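PDB 6WCD: DNA-(apurinic or apyrimidinic site) endonuclease 2 from Xenopus laevis, which acts as a 3'-5' exonuclease and a weak apurinic/apyrimidinic endonuclease in base excision repair of oxidised and alkylated DNA. Local coordinates for residues Val4-Asn9 with His300-Ala305; Asp183-His188 with Thr270-Ile275; Ser66-Phe71 with Val138-Cys143; Ile29-Glu34 with Ile179-Val184. All coordinates share one frame; numbering follows the deposited sequence.

Overall arrangement
From the N terminus, Val4-Asn9 pairs with a segment 291 residues later in the chain: interaction 1 joins it to His300-Ala305 inside the six-stranded sheet, and its loop encloses the other three contacts. Ile29-Glu34, on the neighbouring strand, meets Ile179-Val184 in interaction 4, and within that loop Ser66-Phe71 meets Val138-Cys143 in interaction 3. These two join the facing sheets of the sandwich. Interaction 2 opens at Asp183, where interaction 4 is ending, and ties the loop after strand 177-181 to strand 269-278; it follows interaction 3 in series. Hydrogen bonds from His300 to Asp273 and from Asn7 to Asp183 link interactions 1 and 2, while one magnesium ion joins interactions 1 and 4.

Interaction 1: Val4-Asn9 with His300-Ala305; sequences VSWNIN and HCPVKA. With MG (magnesium ion), chain B.
At the active-site end of the six-stranded sheet of this DNase I-like sandwich, antiparallel strands 2-7 and 303-307 lie side by side, and Asn7 stacks on His300, the predicted proton acceptor. Asn7 CB makes a CH-pi contact over the centre of the His300 ring (3.6 Å), the amide continuing almost parallel to the imidazole, 10° between planes. Both groups are held by polar partners beyond the pair: Asn7 ND2 by Asp183 and His300 ND1 by Asp273. Asn7 OD1 accepts from Asn9 N, forming an Asx turn, and from a magnesium-bound water; Asn9 OD1 binds the same ion at 2.1 Å, with Glu34 as the other protein ligand. Trp6 NE1 donates to His300 O (2.9 Å), which lies in the indole plane, while NE1 stands above the plane of that carbonyl. Pro302 CG covers one indole face, 3.6 Å from the centroid of the Trp6 five-membered ring, and Ile8 CG1 the opposite face. A leucine in place of Trp6 would probably leave the His300 carbonyl without its N-H donor and open a gap between Pro302 and Ile8. Along the strands, Ser5 and Val303 exchange two backbone hydrogen bonds, and beyond them Val4 CG2 rests 3.6 Å from Lys304 CG.

Interaction 2: Asp183-His188 with Thr270-Ile275; sequences DVNTSH and TRIDYI. With BU1 (1,4-butanediol), chain G.
The Tyr274 ring meets Val184 and Thr186: Thr186 O lies in the ring plane at its edge, and Val184 CG2 approaches obliquely, 3.6 Å from Tyr274 CD2. Tyr274 OH donates to Thr186 O at 2.8 Å. Two carboxylates, Asp183 and Asp273, are turned 58° from each other, with Asp183 OD1 and Asp273 OD1 4.3 Å apart; Asp273 OD1 rests against Asp183 CB at 3.4 Å. Ile272 packs into the bend of the loop. Its CG1 stands between the backbone N and the carbonyl carbon (chi1 57°), which carries Ile272 CD1 to 3.6 Å from Asp183 OD1, while Ile272 CG2 packs 3.7 Å from Thr186 C. The Ile272 carbonyl in turn accepts from Val184 N (3.0 Å), a rather bent bond. On the far side of the loop a 1,4-butanediol molecule packs against Thr186. Asn185, by similarity a transition-state stabiliser, gives a weak bond from its backbone N to Asp183 OD1. Asp273 OD2 is shared by Thr255 OG1 and His300 ND1. One backbone and one phenol bond thus fix the loop to strand 269-278, which leaves the carboxylate of Asp183, the catalytic proton donor/acceptor, to pair with Asn7 through OD2.

Interaction 3: Ser66-Phe71 with Val138-Cys143; sequences SGVATF and VINVYC
Asn140 and Thr70 supply the hydrogen bond across this contact between the two sheets of the sandwich. Asn140 ND2 donates to Thr70 OG1 at 3.1 Å, the hydroxyl lying 16° out of the amide plane. With CG anti to the backbone N (chi1 172°), the Asn140 side chain extends across to strand 68-72, the two side chains sliding past each other in opposite directions. Its other end is gripped too, since Asn140 OD1 accepts from Gln33 NE2. A water extends the polar link: it lies 2.7 Å from Thr70 OG1 and donates to Val138 O. The apolar part belongs to Val68, whose CG1 packs 3.7 Å from Tyr142 CB. The aromatic contact is edge-on: Ser66 OG sits in the plane of the Tyr142 ring, 3.4 Å from Tyr142 CD2, and is hydrogen-bonded to Glu116 O. Tyr142, an active-site residue by similarity, thus has one ring edge lined by this serine, close to the magnesium site. The axes of the short segments come within 7.3 Å, running roughly antiparallel at 148°. Strand 29-33 flanks 68-72 in one sheet, 119-127 flanks 133-142 in the other, and helix 152-173 packs on Ile139 and Val141 from outside.

Interaction 4: Ile29-Glu34 with Ile179-Val184; sequences IICLQE and IILGDV. With MG (magnesium ion), chain B.
Leu181 is the first residue of Ile179-Val184 to touch the opposing strand, meeting Cys31. Its CG occupies the position between the backbone N and the carbonyl carbon (chi1 70°), so that both methyls straddle the thiol: Leu181 CD1 and Leu181 CD2 each lie 3.9 Å from Cys31 SG. Val138 packs against the same leucine. At Gly182 the chain turns a corner, and the Gln33 amide lies against the bare CA, with Gln33 NE2 3.5 Å from Gly182 CA. A CB on Gly182 would crowd NE2 and, at these backbone angles, jam against the carbonyl O of Leu181. Here the two sheets of the DNase I-like sandwich face each other, strand 29-33 from the six-stranded sheet and strand 177-181 from the other, with no hydrogen bond spanning the contact. Gln33 NE2 instead donates to Asn140 OD1 and Ser5 OG, placed there by a side chain bent at chi2 (88°). A leucine in place of Gln33 would probably leave both oxygens without this buried donor. At Asp183, the experimentally identified proton donor/acceptor, the backbone N lies 3.9 Å from Gln33 OE1. Glu34, next to Gln33, takes no part in the packing and extends to the metal: Glu34 OE1 binds magnesium at 2.0 Å. Glu34 OE2 accepts from one of the four metal-bound waters, 2.6 Å from that water's oxygen. Glu34 OE1 and Asp183 OD2, the latter paired with Asn7, remain 6.5 Å apart.

Interaction 1: Val4-Asn9 with His300-Ala305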
loop_
_atom_site.group_PDB
_atom_site.type_symbol
_atom_site.label_atom_id
_atom_site.label_comp_id
_atom_site.label_asym_id
_atom_site.label_seq_id
_atom_site.Cartn_x
_atom_site.Cartn_y
_atom_site.Cartn_z
ATOM N N VAL A 4 -8.591 3.713 -0.707
ATOM C CA VAL A 4 -7.788 4.747 -0.091
ATOM C C VAL A 4 -6.463 4.140 0.326
ATOM O O VAL A 4 -6.411 2.986 0.778
ATOM C CB VAL A 4 -8.496 5.360 1.126
ATOM C CG1 VAL A 4 -7.555 6.159 2.016
ATOM C CG2 VAL A 4 -9.636 6.237 0.699
ATOM N N SER A 5 -5.418 4.922 0.205
ATOM C CA SER A 5 -4.089 4.598 0.748
ATOM C C SER A 5 -3.644 5.749 1.642
ATOM O O SER A 5 -3.789 6.915 1.276
ATOM C CB SER A 5 -3.075 4.401 -0.364
ATOM O OG SER A 5 -1.818 4.022 0.102
ATOM N N TRP A 6 -3.079 5.429 2.804
ATOM C CA TRP A 6 -2.658 6.464 3.735
ATOM C C TRP A 6 -1.532 5.993 4.625
ATOM O O TRP A 6 -1.685 5.014 5.370
ATOM C CB TRP A 6 -3.827 6.904 4.611
ATOM C CG TRP A 6 -3.595 8.136 5.468
ATOM C CD1 TRP A 6 -2.628 9.125 5.301
ATOM C CD2 TRP A 6 -4.355 8.525 6.603
ATOM N NE1 TRP A 6 -2.795 10.079 6.238
ATOM C CE2 TRP A 6 -3.830 9.713 7.094
ATOM C CE3 TRP A 6 -5.449 7.956 7.270
ATOM C CZ2 TRP A 6 -4.351 10.396 8.190
ATOM C CZ3 TRP A 6 -5.937 8.590 8.382
ATOM C CH2 TRP A 6 -5.429 9.805 8.839
ATOM N N ASN A 7 -0.397 6.702 4.593
ATOM C CA ASN A 7 0.666 6.479 5.568
ATOM C C ASN A 7 0.242 7.274 6.787
ATOM O O ASN A 7 0.246 8.517 6.793
ATOM C CB ASN A 7 2.016 6.923 5.060
ATOM C CG ASN A 7 3.089 6.758 6.118
ATOM O OD1 ASN A 7 2.854 6.940 7.299
ATOM N ND2 ASN A 7 4.289 6.432 5.688
ATOM N N ILE A 8 -0.231 6.550 7.805
ATOM C CA ILE A 8 -0.912 7.132 8.946
ATOM C C ILE A 8 0.032 7.482 10.080
ATOM O O ILE A 8 -0.382 8.110 11.063
ATOM C CB ILE A 8 -2.041 6.159 9.380
ATOM C CG1 ILE A 8 -3.032 6.819 10.302
ATOM C CG2 ILE A 8 -1.462 4.900 10.034
ATOM C CD1 ILE A 8 -4.319 5.938 10.561
ATOM N N ASN A 9 1.322 7.156 9.941
ATOM C CA ASN A 9 2.339 7.533 10.926
ATOM C C ASN A 9 1.965 7.084 12.332
ATOM O O ASN A 9 2.195 7.796 13.316
ATOM C CB ASN A 9 2.641 9.049 10.906
ATOM C CG ASN A 9 3.985 9.372 11.548
ATOM O OD1 ASN A 9 4.984 8.682 11.329
ATOM N ND2 ASN A 9 4.015 10.399 12.362
ATOM N N HIS A 300 1.584 12.469 6.509
ATOM C CA HIS A 300 1.139 12.302 5.141
ATOM C C HIS A 300 -0.362 12.549 5.100
ATOM O O HIS A 300 -1.053 12.367 6.128
ATOM C CB HIS A 300 1.361 10.885 4.598
ATOM C CG HIS A 300 2.782 10.430 4.572
ATOM N ND1 HIS A 300 3.342 9.921 3.421
ATOM C CD2 HIS A 300 3.702 10.274 5.542
ATOM C CE1 HIS A 300 4.576 9.518 3.676
ATOM N NE2 HIS A 300 4.835 9.730 4.952
ATOM N N CYS A 301 -0.872 12.842 3.926
ATOM C CA CYS A 301 -2.316 12.781 3.716
ATOM C C CYS A 301 -2.669 11.596 2.833
ATOM O O CYS A 301 -1.815 11.039 2.154
ATOM C CB CYS A 301 -2.868 14.067 3.108
ATOM S SG CYS A 301 -2.404 14.385 1.422
ATOM N N PRO A 302 -3.923 11.166 2.828
ATOM C CA PRO A 302 -4.310 10.037 1.992
ATOM C C PRO A 302 -4.368 10.373 0.508
ATOM O O PRO A 302 -4.455 11.539 0.089
ATOM C CB PRO A 302 -5.733 9.703 2.471
ATOM C CG PRO A 302 -5.885 10.416 3.766
ATOM C CD PRO A 302 -5.019 11.656 3.642
ATOM N N VAL A 303 -4.378 9.304 -0.278
ATOM C CA VAL A 303 -4.738 9.331 -1.692
ATOM C C VAL A 303 -5.910 8.366 -1.900
ATOM O O VAL A 303 -6.106 7.422 -1.133
ATOM C CB VAL A 303 -3.561 8.985 -2.598
ATOM C CG1 VAL A 303 -2.446 10.020 -2.407
ATOM C CG2 VAL A 303 -2.961 7.620 -2.275
ATOM N N LYS A 304 -6.750 8.660 -2.890
ATOM C CA LYS A 304 -7.997 7.916 -3.062
ATOM C C LYS A 304 -8.286 7.719 -4.536
ATOM O O LYS A 304 -8.147 8.643 -5.340
ATOM C CB LYS A 304 -9.149 8.657 -2.371
ATOM C CG LYS A 304 -10.492 7.949 -2.401
ATOM C CD LYS A 304 -11.479 8.647 -1.445
ATOM C CE LYS A 304 -12.770 7.934 -1.443
ATOM N NZ LYS A 304 -13.635 8.654 -0.432
ATOM N N ALA A 305 -8.720 6.516 -4.896
ATOM C CA ALA A 305 -9.168 6.231 -6.242
ATOM C C ALA A 305 -10.629 5.811 -6.255
ATOM O O ALA A 305 -11.136 5.192 -5.295
ATOM C CB ALA A 305 -8.343 5.155 -6.892
HETATM MG MG MG B . 6.195 8.044 9.742
HETATM O O HOH W 1 -0.389 8.678 2.503
HETATM O O HOH W 2 4.768 8.674 8.367
HETATM O O HOH W 3 7.681 7.451 11.151
HETATM O O HOH W 4 7.083 9.910 9.602
HETATM O O HOH W 5 7.377 7.361 8.175
#

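Interaction 2: Asp183-His188 with Thr270-Ile275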
loop_
_atom_site.group_PDB
_atom_site.type_symbol
_atom_site.label_atom_id
_atom_site.label_comp_id
_atom_site.label_asym_id
_atom_site.label_seq_id
_atom_site.Cartn_x
_atom_site.Cartn_y
_atom_site.Cartn_z
ATOM N N ASP A 183 3.215 3.930 0.268
ATOM C CA ASP A 183 4.286 4.888 0.443
ATOM C C ASP A 183 5.488 4.295 -0.248
ATOM O O ASP A 183 6.143 3.372 0.269
ATOM C CB ASP A 183 4.567 5.167 1.906
ATOM C CG ASP A 183 5.695 6.146 2.132
ATOM O OD1 ASP A 183 6.418 6.553 1.150
ATOM O OD2 ASP A 183 5.896 6.541 3.320
ATOM N N VAL A 184 5.694 4.738 -1.477
ATOM C CA VAL A 184 6.844 4.268 -2.264
ATOM C C VAL A 184 8.131 4.953 -1.866
ATOM O O VAL A 184 9.239 4.447 -2.153
ATOM C CB VAL A 184 6.458 4.454 -3.748
ATOM C CG1 VAL A 184 7.607 4.179 -4.669
ATOM C CG2 VAL A 184 5.293 3.558 -4.101
ATOM N N ASN A 185 8.075 6.105 -1.184
ATOM C CA ASN A 185 9.233 6.791 -0.660
ATOM C C ASN A 185 10.224 7.219 -1.749
ATOM O O ASN A 185 11.410 7.323 -1.516
ATOM C CB ASN A 185 9.942 5.927 0.403
ATOM C CG ASN A 185 10.702 6.741 1.375
ATOM O OD1 ASN A 185 10.360 7.896 1.630
ATOM N ND2 ASN A 185 11.780 6.172 1.915
ATOM N N THR A 186 9.706 7.505 -2.953
ATOM C CA THR A 186 10.438 8.168 -4.035
ATOM C C THR A 186 9.423 9.029 -4.777
ATOM O O THR A 186 8.306 8.559 -5.050
ATOM C CB THR A 186 11.017 7.174 -5.025
ATOM O OG1 THR A 186 12.052 6.390 -4.405
ATOM C CG2 THR A 186 11.671 7.891 -6.192
ATOM N N SER A 187 9.785 10.287 -5.097
ATOM C CA SER A 187 8.944 11.092 -5.952
ATOM C C SER A 187 9.405 10.890 -7.385
ATOM O O SER A 187 10.573 10.699 -7.653
ATOM C CB SER A 187 9.003 12.563 -5.563
ATOM O OG SER A 187 10.334 13.011 -5.716
ATOM N N HIS A 188 8.479 10.963 -8.327
ATOM C CA HIS A 188 8.814 10.503 -9.667
ATOM C C HIS A 188 9.434 11.576 -10.555
ATOM O O HIS A 188 10.548 11.392 -11.094
ATOM C CB HIS A 188 7.550 9.936 -10.307
ATOM C CG HIS A 188 7.780 9.296 -11.628
ATOM N ND1 HIS A 188 6.761 9.121 -12.553
ATOM C CD2 HIS A 188 8.911 8.826 -12.216
ATOM C CE1 HIS A 188 7.257 8.560 -13.648
ATOM N NE2 HIS A 188 8.558 8.368 -13.468
ATOM N N THR A 270 6.300 16.765 -0.732
ATOM C CA THR A 270 6.622 15.857 -1.827
ATOM C C THR A 270 5.456 14.911 -2.027
ATOM O O THR A 270 4.727 14.635 -1.082
ATOM C CB THR A 270 7.876 15.033 -1.536
ATOM O OG1 THR A 270 8.911 15.873 -1.009
ATOM C CG2 THR A 270 8.344 14.400 -2.798
ATOM N N ARG A 271 5.287 14.394 -3.263
ATOM C CA ARG A 271 4.282 13.353 -3.539
ATOM C C ARG A 271 5.005 11.990 -3.589
ATOM O O ARG A 271 5.773 11.735 -4.533
ATOM C CB ARG A 271 3.516 13.595 -4.829
ATOM C CG ARG A 271 2.324 12.576 -4.983
ATOM C CD ARG A 271 1.462 12.859 -6.206
ATOM N NE ARG A 271 2.216 12.617 -7.421
ATOM C CZ ARG A 271 2.126 11.535 -8.181
ATOM N NH1 ARG A 271 1.265 10.574 -7.910
ATOM N NH2 ARG A 271 2.939 11.419 -9.219
ATOM N N ILE A 272 4.798 11.160 -2.569
ATOM C CA ILE A 272 5.474 9.862 -2.455
ATOM C C ILE A 272 4.473 8.738 -2.189
ATOM O O ILE A 272 4.903 7.573 -1.991
ATOM C CB ILE A 272 6.599 9.867 -1.397
ATOM C CG1 ILE A 272 6.059 10.282 -0.017
ATOM C CG2 ILE A 272 7.783 10.721 -1.886
ATOM C CD1 ILE A 272 7.070 10.057 1.094
ATOM N N ASP A 273 3.197 9.040 -2.182
ATOM C CA ASP A 273 2.116 8.075 -2.010
ATOM C C ASP A 273 1.346 7.948 -3.315
ATOM O O ASP A 273 0.917 8.944 -3.913
ATOM C CB ASP A 273 1.241 8.575 -0.890
ATOM C CG ASP A 273 2.010 8.668 0.429
ATOM O OD1 ASP A 273 2.282 7.573 1.051
ATOM O OD2 ASP A 273 2.400 9.781 0.871
ATOM N N TYR A 274 1.163 6.714 -3.746
ATOM C CA TYR A 274 0.675 6.384 -5.051
ATOM C C TYR A 274 -0.416 5.351 -5.005
ATOM O O TYR A 274 -0.497 4.515 -4.104
ATOM C CB TYR A 274 1.801 5.794 -5.920
ATOM C CG TYR A 274 2.990 6.657 -6.161
ATOM C CD1 TYR A 274 3.150 7.294 -7.358
ATOM C CD2 TYR A 274 4.013 6.738 -5.253
ATOM C CE1 TYR A 274 4.275 8.029 -7.650
ATOM C CE2 TYR A 274 5.115 7.504 -5.509
ATOM C CZ TYR A 274 5.265 8.119 -6.708
ATOM O OH TYR A 274 6.385 8.852 -7.042
ATOM N N ILE A 275 -1.265 5.386 -6.064
ATOM C CA ILE A 275 -2.148 4.275 -6.424
ATOM C C ILE A 275 -1.781 3.897 -7.844
ATOM O O ILE A 275 -2.099 4.606 -8.811
ATOM C CB ILE A 275 -3.643 4.616 -6.271
ATOM C CG1 ILE A 275 -3.912 4.972 -4.817
ATOM C CG2 ILE A 275 -4.476 3.452 -6.777
ATOM C CD1 ILE A 275 -5.322 5.499 -4.547
HETATM C C1 BU1 G . 14.488 8.156 -3.006
HETATM C C2 BU1 G . 14.973 7.115 -4.027
HETATM C C3 BU1 G . 15.791 5.988 -3.380
HETATM C C4 BU1 G . 17.190 5.878 -3.998
HETATM O O5 BU1 G . 14.356 9.412 -3.633
HETATM O O6 BU1 G . 18.107 5.578 -2.974
#

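Interaction 3: Ser66-Phe71 with Val138-Cys143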
loop_
_atom_site.group_PDB
_atom_site.type_symbol
_atom_site.label_atom_id
_atom_site.label_comp_id
_atom_site.label_asym_id
_atom_site.label_seq_id
_atom_site.Cartn_x
_atom_site.Cartn_y
_atom_site.Cartn_z
ATOM N N SER A 66 7.033 0.177 11.783
ATOM C CA SER A 66 6.579 -0.166 10.416
ATOM C C SER A 66 5.154 -0.706 10.496
ATOM O O SER A 66 4.358 -0.207 11.308
ATOM C CB SER A 66 7.610 -1.116 9.826
ATOM O OG SER A 66 7.292 -1.371 8.498
ATOM N N GLY A 67 4.818 -1.681 9.691
ATOM C CA GLY A 67 3.504 -2.264 9.676
ATOM C C GLY A 67 2.589 -1.721 8.620
ATOM O O GLY A 67 2.545 -0.513 8.346
ATOM N N VAL A 68 1.814 -2.604 8.007
ATOM C CA VAL A 68 0.804 -2.225 7.020
ATOM C C VAL A 68 -0.464 -3.002 7.327
ATOM O O VAL A 68 -0.449 -4.073 7.946
ATOM C CB VAL A 68 1.219 -2.499 5.571
ATOM C CG1 VAL A 68 2.401 -1.607 5.175
ATOM C CG2 VAL A 68 1.520 -3.951 5.326
ATOM N N ALA A 69 -1.613 -2.415 6.933
ATOM C CA ALA A 69 -2.906 -3.035 7.189
ATOM C C ALA A 69 -3.834 -2.665 6.061
ATOM O O ALA A 69 -3.879 -1.532 5.610
ATOM C CB ALA A 69 -3.523 -2.587 8.509
ATOM N N THR A 70 -4.658 -3.633 5.638
ATOM C CA THR A 70 -5.746 -3.405 4.700
ATOM C C THR A 70 -7.055 -3.730 5.372
ATOM O O THR A 70 -7.231 -4.841 5.914
ATOM C CB THR A 70 -5.539 -4.248 3.447
ATOM O OG1 THR A 70 -4.359 -3.784 2.806
ATOM C CG2 THR A 70 -6.704 -4.143 2.491
ATOM N N PHE A 71 -7.942 -2.745 5.391
ATOM C CA PHE A 71 -9.267 -2.841 5.974
ATOM C C PHE A 71 -10.282 -2.916 4.844
ATOM O O PHE A 71 -10.302 -2.060 3.971
ATOM C CB PHE A 71 -9.575 -1.631 6.861
ATOM C CG PHE A 71 -8.842 -1.607 8.144
ATOM C CD1 PHE A 71 -7.567 -1.090 8.222
ATOM C CD2 PHE A 71 -9.453 -2.082 9.264
ATOM C CE1 PHE A 71 -6.878 -1.096 9.525
ATOM C CE2 PHE A 71 -8.822 -2.096 10.485
ATOM C CZ PHE A 71 -7.556 -1.601 10.591
ATOM N N VAL A 138 -4.637 -6.329 -4.619
ATOM C CA VAL A 138 -4.208 -5.088 -4.010
ATOM C C VAL A 138 -2.953 -5.350 -3.192
ATOM O O VAL A 138 -2.965 -6.172 -2.258
ATOM C CB VAL A 138 -5.342 -4.523 -3.134
ATOM C CG1 VAL A 138 -4.889 -3.314 -2.408
ATOM C CG2 VAL A 138 -6.568 -4.241 -3.960
ATOM N N ILE A 139 -1.853 -4.686 -3.554
ATOM C CA ILE A 139 -0.582 -4.834 -2.895
ATOM C C ILE A 139 -0.313 -3.549 -2.147
ATOM O O ILE A 139 -0.047 -2.530 -2.775
ATOM C CB ILE A 139 0.522 -5.090 -3.911
ATOM C CG1 ILE A 139 0.141 -6.254 -4.827
ATOM C CG2 ILE A 139 1.845 -5.367 -3.207
ATOM C CD1 ILE A 139 1.219 -6.623 -5.880
ATOM N N ASN A 140 -0.365 -3.613 -0.828
ATOM C CA ASN A 140 -0.274 -2.460 0.076
ATOM C C ASN A 140 1.148 -2.452 0.639
ATOM O O ASN A 140 1.527 -3.386 1.360
ATOM C CB ASN A 140 -1.326 -2.625 1.172
ATOM C CG ASN A 140 -1.226 -1.618 2.280
ATOM O OD1 ASN A 140 -0.445 -0.680 2.180
ATOM N ND2 ASN A 140 -2.001 -1.812 3.338
ATOM N N VAL A 141 1.953 -1.430 0.304
ATOM C CA VAL A 141 3.395 -1.422 0.633
ATOM C C VAL A 141 3.825 -0.183 1.375
ATOM O O VAL A 141 3.336 0.935 1.133
ATOM C CB VAL A 141 4.286 -1.601 -0.606
ATOM C CG1 VAL A 141 4.038 -2.913 -1.259
ATOM C CG2 VAL A 141 4.061 -0.497 -1.656
ATOM N N TYR A 142 4.768 -0.362 2.317
ATOM C CA TYR A 142 5.475 0.706 3.014
ATOM C C TYR A 142 6.945 0.513 2.704
ATOM O O TYR A 142 7.606 -0.279 3.360
ATOM C CB TYR A 142 5.188 0.676 4.523
ATOM C CG TYR A 142 5.914 1.703 5.370
ATOM C CD1 TYR A 142 6.039 3.015 4.963
ATOM C CD2 TYR A 142 6.503 1.358 6.569
ATOM C CE1 TYR A 142 6.734 3.963 5.725
ATOM C CE2 TYR A 142 7.180 2.279 7.333
ATOM C CZ TYR A 142 7.294 3.585 6.918
ATOM O OH TYR A 142 7.990 4.503 7.688
ATOM N N CYS A 143 7.454 1.213 1.710
ATOM C CA CYS A 143 8.809 0.953 1.229
ATOM C C CYS A 143 9.821 1.506 2.238
ATOM O O CYS A 143 9.540 2.451 2.988
ATOM C CB CYS A 143 8.962 1.561 -0.148
ATOM S SG CYS A 143 7.947 0.687 -1.415
HETATM O O HOH W 6 -3.976 -5.313 0.557
#

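Interaction 4: Ile29-Glu34 with Ile179-Val184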
loop_
_atom_site.group_PDB
_atom_site.type_symbol
_atom_site.label_atom_id
_atom_site.label_comp_id
_atom_site.label_asym_id
_atom_site.label_seq_id
_atom_site.Cartn_x
_atom_site.Cartn_y
_atom_site.Cartn_z
ATOM N N ILE A 29 -12.117 -0.301 0.479
ATOM C CA ILE A 29 -10.821 -0.861 0.853
ATOM C C ILE A 29 -9.969 0.307 1.327
ATOM O O ILE A 29 -9.806 1.291 0.577
ATOM C CB ILE A 29 -10.163 -1.576 -0.321
ATOM C CG1 ILE A 29 -11.036 -2.729 -0.851
ATOM C CG2 ILE A 29 -8.768 -2.122 0.088
ATOM C CD1 ILE A 29 -10.527 -3.396 -2.114
ATOM N N ILE A 30 -9.437 0.204 2.536
ATOM C CA ILE A 30 -8.579 1.247 3.091
ATOM C C ILE A 30 -7.259 0.606 3.460
ATOM O O ILE A 30 -7.209 -0.288 4.325
ATOM C CB ILE A 30 -9.219 1.957 4.299
ATOM C CG1 ILE A 30 -10.512 2.615 3.847
ATOM C CG2 ILE A 30 -8.221 2.941 4.939
ATOM C CD1 ILE A 30 -11.411 2.969 4.952
ATOM N N CYS A 31 -6.188 1.100 2.863
ATOM C CA CYS A 31 -4.851 0.581 3.031
ATOM C C CYS A 31 -4.031 1.590 3.826
ATOM O O CYS A 31 -3.820 2.731 3.372
ATOM C CB CYS A 31 -4.212 0.303 1.689
ATOM S SG CYS A 31 -5.061 -1.005 0.757
ATOM N N LEU A 32 -3.581 1.178 4.976
ATOM C CA LEU A 32 -2.764 2.002 5.868
ATOM C C LEU A 32 -1.339 1.515 5.858
ATOM O O LEU A 32 -1.071 0.300 5.896
ATOM C CB LEU A 32 -3.282 1.967 7.292
ATOM C CG LEU A 32 -4.746 2.391 7.462
ATOM C CD1 LEU A 32 -5.160 2.360 8.924
ATOM C CD2 LEU A 32 -5.036 3.728 6.871
ATOM N N GLN A 33 -0.417 2.473 5.840
ATOM C CA GLN A 33 0.999 2.175 6.026
ATOM C C GLN A 33 1.552 2.820 7.290
ATOM O O GLN A 33 1.081 3.840 7.767
ATOM C CB GLN A 33 1.829 2.626 4.817
ATOM C CG GLN A 33 1.317 2.037 3.524
ATOM C CD GLN A 33 0.257 2.874 2.882
ATOM O OE1 GLN A 33 0.306 4.102 2.919
ATOM N NE2 GLN A 33 -0.679 2.216 2.251
ATOM N N GLU A 34 2.594 2.177 7.809
ATOM C CA GLU A 34 3.230 2.528 9.078
ATOM C C GLU A 34 2.150 2.578 10.165
ATOM O O GLU A 34 1.920 3.584 10.843
ATOM C CB GLU A 34 4.052 3.835 8.997
ATOM C CG GLU A 34 5.049 3.850 10.133
ATOM C CD GLU A 34 5.817 5.116 10.291
ATOM O OE1 GLU A 34 5.388 6.183 9.800
ATOM O OE2 GLU A 34 6.901 5.024 10.975
ATOM N N ILE A 179 -3.346 -3.609 -8.336
ATOM C CA ILE A 179 -3.088 -2.269 -7.822
ATOM C C ILE A 179 -1.955 -2.364 -6.823
ATOM O O ILE A 179 -1.953 -3.259 -5.976
ATOM C CB ILE A 179 -4.332 -1.666 -7.160
ATOM C CG1 ILE A 179 -5.319 -1.224 -8.182
ATOM C CG2 ILE A 179 -3.932 -0.499 -6.243
ATOM C CD1 ILE A 179 -6.700 -0.824 -7.575
ATOM N N ILE A 180 -0.978 -1.486 -6.947
ATOM C CA ILE A 180 0.088 -1.304 -5.956
ATOM C C ILE A 180 -0.168 0.054 -5.350
ATOM O O ILE A 180 -0.177 1.061 -6.076
ATOM C CB ILE A 180 1.484 -1.366 -6.544
ATOM C CG1 ILE A 180 1.746 -2.685 -7.247
ATOM C CG2 ILE A 180 2.510 -1.163 -5.383
ATOM C CD1 ILE A 180 2.931 -2.648 -8.142
ATOM N N LEU A 181 -0.375 0.126 -4.045
ATOM C CA LEU A 181 -0.559 1.413 -3.422
ATOM C C LEU A 181 0.213 1.537 -2.150
ATOM O O LEU A 181 0.563 0.535 -1.508
ATOM C CB LEU A 181 -2.018 1.685 -3.210
ATOM C CG LEU A 181 -2.768 0.881 -2.173
ATOM C CD1 LEU A 181 -4.248 1.197 -2.328
ATOM C CD2 LEU A 181 -2.661 -0.555 -2.285
ATOM N N GLY A 182 0.547 2.753 -1.819
ATOM C CA GLY A 182 1.186 2.994 -0.551
ATOM C C GLY A 182 2.300 3.973 -0.697
ATOM O O GLY A 182 2.308 4.807 -1.599
ATOM N N ASP A 183 3.215 3.930 0.268
ATOM C CA ASP A 183 4.286 4.888 0.443
ATOM C C ASP A 183 5.488 4.295 -0.248
ATOM O O ASP A 183 6.143 3.372 0.269
ATOM C CB ASP A 183 4.567 5.167 1.906
ATOM C CG ASP A 183 5.695 6.146 2.132
ATOM O OD1 ASP A 183 6.418 6.553 1.150
ATOM O OD2 ASP A 183 5.896 6.541 3.320
ATOM N N VAL A 184 5.694 4.738 -1.477
ATOM C CA VAL A 184 6.844 4.268 -2.264
ATOM C C VAL A 184 8.131 4.953 -1.866
ATOM O O VAL A 184 9.239 4.447 -2.153
ATOM C CB VAL A 184 6.458 4.454 -3.748
ATOM C CG1 VAL A 184 7.607 4.179 -4.669
ATOM C CG2 VAL A 184 5.293 3.558 -4.101
HETATM MG MG MG B . 6.195 8.044 9.742
HETATM O O HOH W 3 7.681 7.451 11.151
HETATM O O HOH W 2 4.768 8.674 8.367
HETATM O O HOH W 4 7.083 9.910 9.602
HETATM O O HOH W 5 7.377 7.361 8.175
#